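Local coordinates for interferon (Danio rerio, PDB 3PIV), which probably acts as a secreted antiviral cytokine of the type I interferon family, signalling by binding a cell-surface cytokine receptor, at residues Lys27-Glu32 with Ser133-Glu138. Numbering follows the deposited sequence.
Sequences KYADLE and SAEAWE
A29 and E138 bring the two backbones together, their CA atoms 5.9 Å apart, where the extended loop 27-32 passes the first two turns of helix 134-158. No direct hydrogen bond joins the two segments; the approach is made by one methyl group and one water. A29 CB points at the helix and meets the side-chain base of E138, CB to CB at 3.9 Å, while the bent chain of E135, one turn earlier, curls its carboxylate over the same methyl, with OE2 3.4 Å from A29 CB. A small residue suits this place because its backbone can come close to the helix surface. The backbone N of A29 donates to a water at 2.7 Å, and that water donates in turn to E138 O and, at 2.7 Å, to E138 OE1. One helix residue thus grips the bridge through both backbone and side chain. E138 can do so because its CG lies anti to the carbonyl carbon (chi1 -69°) and the bend at chi2 (-67°) turns the carboxylate so that OE1 reaches the water already bonded to E138 O. That carboxylate is held further by R141, in a salt bridge to OE1, and by W77 NE1, bonded to OE2, which would fix its rotation and favour the charged form. Q139 donates through NE2 to D30 O and E135 OE1, and accepts from E32 N at OE1, tying loop to helix. S133 suits the N-cap: its short hydroxyl reaches A136 N (OG to N 3.0 Å), which lacks an i-4 carbonyl within the helix. The loop leaving helix 10-23 is thus laid against the start of the last helix, as in the long overhand connections of four-helix-bundle cytokines, the class of type I interferons.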
ATOM      1  N   LYS A  27       2.379 -18.648  -5.428  1.00 37.85           N
ATOM      2  CA  LYS A  27       1.830 -17.871  -6.523  1.00 36.89           C
ATOM      3  C   LYS A  27       0.645 -17.075  -5.981  1.00 34.81           C
ATOM      4  O   LYS A  27       0.068 -17.432  -4.946  1.00 31.35           O
ATOM      5  CB  LYS A  27       1.392 -18.788  -7.672  1.00 40.37           C
ATOM      6  CG  LYS A  27      -0.067 -19.229  -7.596  1.00 45.68           C
ATOM      7  CD  LYS A  27      -0.226 -20.583  -6.932  1.00 49.37           C
ATOM      8  CE  LYS A  27      -0.279 -21.697  -7.967  1.00 57.54           C
ATOM      9  NZ  LYS A  27      -0.241 -23.048  -7.339  1.00 62.70           N
ATOM     10  N   TYR A  28       0.282 -15.999  -6.671  1.00 26.19           N
ATOM     11  CA  TYR A  28      -0.781 -15.129  -6.185  1.00 28.52           C
ATOM     12  C   TYR A  28      -2.125 -15.812  -6.301  1.00 30.25           C
ATOM     13  O   TYR A  28      -2.356 -16.562  -7.255  1.00 26.43           O
ATOM     14  CB  TYR A  28      -0.825 -13.811  -6.966  1.00 25.92           C
ATOM     15  CG  TYR A  28       0.247 -12.818  -6.582  1.00 26.58           C
ATOM     16  CD1 TYR A  28       0.105 -12.008  -5.458  1.00 21.13           C
ATOM     17  CD2 TYR A  28       1.396 -12.680  -7.349  1.00 24.16           C
ATOM     18  CE1 TYR A  28       1.076 -11.084  -5.117  1.00 17.86           C
ATOM     19  CE2 TYR A  28       2.369 -11.763  -7.017  1.00 23.91           C
ATOM     20  CZ  TYR A  28       2.210 -10.971  -5.895  1.00 24.28           C
ATOM     21  OH  TYR A  28       3.187 -10.063  -5.568  1.00 17.66           O
ATOM     22  N   ALA A  29      -2.998 -15.548  -5.327  1.00 22.59           N
ATOM     23  CA  ALA A  29      -4.394 -15.956  -5.400  1.00 24.08           C
ATOM     24  C   ALA A  29      -5.166 -15.046  -6.369  1.00 28.40           C
ATOM     25  O   ALA A  29      -4.713 -13.952  -6.705  1.00 24.19           O
ATOM     26  CB  ALA A  29      -5.037 -15.928  -4.022  1.00 20.90           C
ATOM     27  N   ASP A  30      -6.324 -15.506  -6.831  1.00 25.30           N
ATOM     28  CA  ASP A  30      -7.159 -14.667  -7.683  1.00 30.62           C
ATOM     29  C   ASP A  30      -7.680 -13.478  -6.876  1.00 32.76           C
ATOM     30  O   ASP A  30      -8.000 -13.611  -5.686  1.00 33.08           O
ATOM     31  CB  ASP A  30      -8.325 -15.469  -8.261  1.00 34.74           C
ATOM     32  CG  ASP A  30      -7.880 -16.475  -9.305  1.00 36.54           C
ATOM     33  OD1 ASP A  30      -6.992 -16.154 -10.123  1.00 29.71           O
ATOM     34  OD2 ASP A  30      -8.429 -17.593  -9.318  1.00 42.77           O
ATOM     35  N   LEU A  31      -7.756 -12.314  -7.509  1.00 26.67           N
ATOM     36  CA  LEU A  31      -8.271 -11.135  -6.824  1.00 27.14           C
ATOM     37  C   LEU A  31      -9.759 -11.326  -6.625  1.00 33.02           C
ATOM     38  O   LEU A  31     -10.537 -11.168  -7.572  1.00 33.70           O
ATOM     39  CB  LEU A  31      -8.027  -9.870  -7.652  1.00 29.56           C
ATOM     40  CG  LEU A  31      -7.954  -8.503  -6.946  1.00 32.16           C
ATOM     41  CD1 LEU A  31      -8.576  -7.416  -7.804  1.00 29.66           C
ATOM     42  CD2 LEU A  31      -8.599  -8.514  -5.581  1.00 27.77           C
ATOM     43  N   GLU A  32     -10.155 -11.668  -5.400  1.00 27.91           N
ATOM     44  CA  GLU A  32     -11.567 -11.860  -5.078  1.00 30.21           C
ATOM     45  C   GLU A  32     -12.001 -10.975  -3.910  1.00 32.01           C
ATOM     46  O   GLU A  32     -12.967 -11.266  -3.201  1.00 30.12           O
ATOM     47  CB  GLU A  32     -11.853 -13.341  -4.808  1.00 34.36           C
ATOM     48  CG  GLU A  32     -11.844 -14.198  -6.093  1.00 40.71           C
ATOM     49  CD  GLU A  32     -11.899 -15.703  -5.830  1.00 54.47           C
ATOM     50  OE1 GLU A  32     -11.895 -16.117  -4.643  1.00 51.94           O
ATOM     51  OE2 GLU A  32     -11.939 -16.473  -6.819  1.00 55.29           O
ATOM     52  N   SER A 133      -6.741 -16.738   8.098  1.00 26.95           N
ATOM     53  CA  SER A 133      -6.487 -17.975   7.385  1.00 27.28           C
ATOM     54  C   SER A 133      -5.480 -17.712   6.274  1.00 27.37           C
ATOM     55  O   SER A 133      -5.183 -16.565   5.960  1.00 26.60           O
ATOM     56  CB  SER A 133      -7.785 -18.492   6.785  1.00 27.03           C
ATOM     57  OG  SER A 133      -8.238 -17.620   5.768  1.00 28.16           O
ATOM     58  N   ALA A 134      -4.944 -18.770   5.683  1.00 26.97           N
ATOM     59  CA  ALA A 134      -4.035 -18.604   4.564  1.00 29.16           C
ATOM     60  C   ALA A 134      -4.704 -17.885   3.384  1.00 27.62           C
ATOM     61  O   ALA A 134      -4.080 -17.040   2.743  1.00 25.56           O
ATOM     62  CB  ALA A 134      -3.456 -19.947   4.127  1.00 35.56           C
ATOM     63  N   GLU A 135      -5.964 -18.195   3.098  1.00 28.47           N
ATOM     64  CA  GLU A 135      -6.621 -17.559   1.947  1.00 29.81           C
ATOM     65  C   GLU A 135      -7.056 -16.127   2.247  1.00 27.88           C
ATOM     66  O   GLU A 135      -7.119 -15.304   1.343  1.00 25.98           O
ATOM     67  CB  GLU A 135      -7.801 -18.380   1.411  1.00 31.78           C
ATOM     68  CG  GLU A 135      -7.678 -18.811  -0.076  1.00 46.06           C
ATOM     69  CD  GLU A 135      -6.937 -17.807  -1.005  1.00 44.66           C
ATOM     70  OE1 GLU A 135      -7.344 -16.619  -1.123  1.00 30.89           O
ATOM     71  OE2 GLU A 135      -5.949 -18.237  -1.650  1.00 39.39           O
ATOM     72  N   ALA A 136      -7.347 -15.818   3.511  1.00 26.41           N
ATOM     73  CA  ALA A 136      -7.578 -14.423   3.883  1.00 24.13           C
ATOM     74  C   ALA A 136      -6.291 -13.626   3.664  1.00 22.68           C
ATOM     75  O   ALA A 136      -6.315 -12.563   3.046  1.00 20.83           O
ATOM     76  CB  ALA A 136      -8.058 -14.294   5.312  1.00 26.21           C
ATOM     77  N   TRP A 137      -5.166 -14.151   4.150  1.00 24.19           N
ATOM     78  CA  TRP A 137      -3.875 -13.500   3.929  1.00 21.25           C
ATOM     79  C   TRP A 137      -3.538 -13.394   2.430  1.00 23.91           C
ATOM     80  O   TRP A 137      -3.024 -12.382   1.976  1.00 21.55           O
ATOM     81  CB  TRP A 137      -2.752 -14.201   4.700  1.00 18.98           C
ATOM     82  CG  TRP A 137      -2.561 -13.651   6.100  1.00 25.27           C
ATOM     83  CD1 TRP A 137      -2.657 -14.342   7.275  1.00 21.22           C
ATOM     84  CD2 TRP A 137      -2.261 -12.287   6.461  1.00 19.86           C
ATOM     85  NE1 TRP A 137      -2.427 -13.498   8.342  1.00 20.87           N
ATOM     86  CE2 TRP A 137      -2.183 -12.236   7.868  1.00 21.94           C
ATOM     87  CE3 TRP A 137      -2.054 -11.115   5.732  1.00 16.93           C
ATOM     88  CZ2 TRP A 137      -1.901 -11.049   8.558  1.00 20.89           C
ATOM     89  CZ3 TRP A 137      -1.782  -9.935   6.419  1.00 16.64           C
ATOM     90  CH2 TRP A 137      -1.700  -9.916   7.816  1.00 17.16           C
ATOM     91  N   GLU A 138      -3.850 -14.431   1.662  1.00 21.26           N
ATOM     92  CA  GLU A 138      -3.546 -14.420   0.237  1.00 23.33           C
ATOM     93  C   GLU A 138      -4.398 -13.406  -0.521  1.00 20.21           C
ATOM     94  O   GLU A 138      -3.938 -12.821  -1.503  1.00 22.43           O
ATOM     95  CB  GLU A 138      -3.671 -15.822  -0.354  1.00 23.60           C
ATOM     96  CG  GLU A 138      -2.596 -16.768   0.129  1.00 21.87           C
ATOM     97  CD  GLU A 138      -1.204 -16.391  -0.373  1.00 28.00           C
ATOM     98  OE1 GLU A 138      -1.097 -15.528  -1.278  1.00 26.42           O
ATOM     99  OE2 GLU A 138      -0.213 -16.969   0.124  1.00 24.79           O
TER
HETATM  100  O   HOH W   1      -2.076 -14.007  -3.248  1.00 22.02           O